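Local atomic coordinates of sortase-like protein (Streptococcus suis, PDB entry 3RE9), a protein that probably acts as a class C sortase, a cysteine transpeptidase that joins pilin subunits through their sorting signals during assembly of surface pili. Residues 114-117 / 122-125. Numbering follows the deposited sequence.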
ATOM      1  N   PHE A 114      -5.364   4.675   9.905  1.00 13.96           N
ATOM      2  CA  PHE A 114      -5.910   3.691   8.994  1.00 13.02           C
ATOM      3  C   PHE A 114      -5.316   2.322   9.290  1.00 12.60           C
ATOM      4  O   PHE A 114      -4.274   2.218   9.957  1.00 12.62           O
ATOM      5  CB  PHE A 114      -5.828   4.124   7.516  1.00 12.08           C
ATOM      6  CG  PHE A 114      -4.436   4.251   6.973  1.00 11.68           C
ATOM      7  CD1 PHE A 114      -3.777   5.500   6.982  1.00 11.87           C
ATOM      8  CD2 PHE A 114      -3.786   3.139   6.384  1.00  9.15           C
ATOM      9  CE1 PHE A 114      -2.461   5.634   6.444  1.00 10.44           C
ATOM     10  CE2 PHE A 114      -2.482   3.259   5.855  1.00  8.35           C
ATOM     11  CZ  PHE A 114      -1.816   4.498   5.899  1.00  9.66           C
ATOM     12  N   TYR A 115      -6.030   1.290   8.839  1.00 11.93           N
ATOM     13  CA  TYR A 115      -5.680  -0.112   9.052  1.00 11.69           C
ATOM     14  C   TYR A 115      -5.614  -0.839   7.726  1.00 11.40           C
ATOM     15  O   TYR A 115      -6.418  -0.571   6.804  1.00 10.70           O
ATOM     16  CB  TYR A 115      -6.707  -0.839   9.954  1.00 12.28           C
ATOM     17  CG  TYR A 115      -7.033  -0.079  11.206  1.00 12.95           C
ATOM     18  CD1 TYR A 115      -8.217   0.662  11.301  1.00 13.16           C
ATOM     19  CD2 TYR A 115      -6.127  -0.040  12.273  1.00 12.96           C
ATOM     20  CE1 TYR A 115      -8.498   1.428  12.450  1.00 14.54           C
ATOM     21  CE2 TYR A 115      -6.392   0.722  13.410  1.00 14.01           C
ATOM     22  CZ  TYR A 115      -7.584   1.448  13.503  1.00 14.27           C
ATOM     23  OH  TYR A 115      -7.862   2.177  14.646  1.00 13.56           O
ATOM     24  N   ILE A 116      -4.639  -1.745   7.641  1.00 10.79           N
ATOM     25  CA  ILE A 116      -4.581  -2.703   6.584  1.00  9.90           C
ATOM     26  C   ILE A 116      -4.787  -4.062   7.227  1.00 11.04           C
ATOM     27  O   ILE A 116      -4.033  -4.451   8.119  1.00 11.35           O
ATOM     28  CB  ILE A 116      -3.252  -2.623   5.818  1.00 10.48           C
ATOM     29  CG1 ILE A 116      -3.116  -1.249   5.112  1.00  8.59           C
ATOM     30  CG2 ILE A 116      -3.115  -3.818   4.833  1.00  7.41           C
ATOM     31  CD1 ILE A 116      -1.756  -1.042   4.438  1.00  7.41           C
ATOM     32  N   HIS A 117      -5.838  -4.759   6.790  1.00 11.24           N
ATOM     33  CA  HIS A 117      -6.188  -6.075   7.303  1.00 11.75           C
ATOM     34  C   HIS A 117      -5.704  -7.176   6.338  1.00 12.03           C
ATOM     35  O   HIS A 117      -6.235  -7.323   5.239  1.00 12.39           O
ATOM     36  CB  HIS A 117      -7.698  -6.208   7.466  1.00 11.72           C
ATOM     37  CG  HIS A 117      -8.340  -5.139   8.304  1.00 13.58           C
ATOM     38  ND1 HIS A 117      -8.272  -5.126   9.682  1.00 14.33           N
ATOM     39  CD2 HIS A 117      -9.130  -4.094   7.961  1.00 13.17           C
ATOM     40  CE1 HIS A 117      -8.960  -4.097  10.147  1.00 14.33           C
ATOM     41  NE2 HIS A 117      -9.489  -3.455   9.124  1.00 14.56           N
ATOM     42  N   THR A 122      -4.315  -7.254  11.544  1.00 15.13           N
ATOM     43  CA  THR A 122      -4.572  -5.854  11.323  1.00 14.13           C
ATOM     44  C   THR A 122      -3.282  -5.094  11.622  1.00 13.80           C
ATOM     45  O   THR A 122      -2.643  -5.315  12.660  1.00 13.00           O
ATOM     46  CB  THR A 122      -5.700  -5.370  12.230  1.00 13.49           C
ATOM     47  OG1 THR A 122      -6.879  -6.088  11.881  1.00 13.77           O
ATOM     48  CG2 THR A 122      -5.957  -3.887  12.052  1.00 12.74           C
ATOM     49  N   LEU A 123      -2.927  -4.212  10.686  1.00 13.33           N
ATOM     50  CA  LEU A 123      -1.851  -3.256  10.855  1.00 13.19           C
ATOM     51  C   LEU A 123      -2.427  -1.848  10.953  1.00 13.24           C
ATOM     52  O   LEU A 123      -3.312  -1.484  10.199  1.00 12.78           O
ATOM     53  CB  LEU A 123      -0.885  -3.313   9.670  1.00 12.70           C
ATOM     54  CG  LEU A 123      -0.370  -4.658   9.191  1.00 10.73           C
ATOM     55  CD1 LEU A 123       0.045  -4.484   7.754  1.00  8.53           C
ATOM     56  CD2 LEU A 123       0.782  -5.111  10.072  1.00  7.58           C
ATOM     57  N   ALA A 124      -1.896  -1.070  11.887  1.00 13.55           N
ATOM     58  CA  ALA A 124      -2.374   0.274  12.162  1.00 13.66           C
ATOM     59  C   ALA A 124      -1.313   1.292  11.766  1.00 13.48           C
ATOM     60  O   ALA A 124      -0.153   1.134  12.112  1.00 13.94           O
ATOM     61  CB  ALA A 124      -2.719   0.403  13.639  1.00 13.57           C
ATOM     62  N   TYR A 125      -1.710   2.318  11.019  1.00 13.53           N
ATOM     63  CA  TYR A 125      -0.800   3.407  10.626  1.00 13.14           C
ATOM     64  C   TYR A 125      -1.434   4.723  11.023  1.00 13.47           C
ATOM     65  O   TYR A 125      -2.656   4.874  10.941  1.00 13.04           O
ATOM     66  CB  TYR A 125      -0.472   3.385   9.110  1.00 12.59           C
ATOM     67  CG  TYR A 125       0.338   2.178   8.714  1.00 11.88           C
ATOM     68  CD1 TYR A 125      -0.283   0.948   8.493  1.00 12.15           C
ATOM     69  CD2 TYR A 125       1.719   2.251   8.591  1.00 12.18           C
ATOM     70  CE1 TYR A 125       0.428  -0.172   8.158  1.00 11.33           C
ATOM     71  CE2 TYR A 125       2.461   1.127   8.257  1.00 11.51           C
ATOM     72  CZ  TYR A 125       1.806  -0.093   8.046  1.00 12.19           C
ATOM     73  OH  TYR A 125       2.512  -1.240   7.715  1.00 11.52           O
TER
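Leu123 O takes the amide N-H of Ile116 at 2.9 Å and, from the same strand, a CA-H...O contact from Tyr115 CA at 3.0 Å, so two neighbouring residues grip one carbonyl. This belongs to the antiparallel beta hairpin of strands 113-117 and 122-133 in the sortase beta-barrel. Ile116 and Leu123 form one hydrogen-bonded pair; the other is Phe114 and Tyr125, where Tyr125 N reaches Phe114 O almost straight, with 170° at the hydrogen.

Phe114, Ile116, Leu123 and Tyr125 share one face, buried and suited to apolar bulk; Phe114, Ile116 and Tyr125 pack on strand 148-156, and Leu123 touches Arg171. With chi1 at 66°, Phe114 CG sits between its own backbone N and carbonyl carbon, a setting that turns the ring toward the other strand. There Tyr125 CB lies over the ring face, 3.9 Å from its centroid, as a CH-pi contact, while the two near-parallel rings are slid apart and barely overlap. The phenol brings a polar end into this buried setting, and Tyr125 OH is hydrogen-bonded to Asp148 OD2.

On the other face Tyr115, His117 and Thr122 are partly exposed, which suits their polar groups, while small Ala124 is buried, its CB against the Tyr115 ring edge, 3.7 Å from Tyr115 CE2. Beyond it His117 and Thr122 lie side by side; His117 NE2 is hydrogen-bonded to Glu48 OE1, and His117 ND1 and Thr122 OG1 share a 2.8 Å hydrogen bond in the imidazole plane.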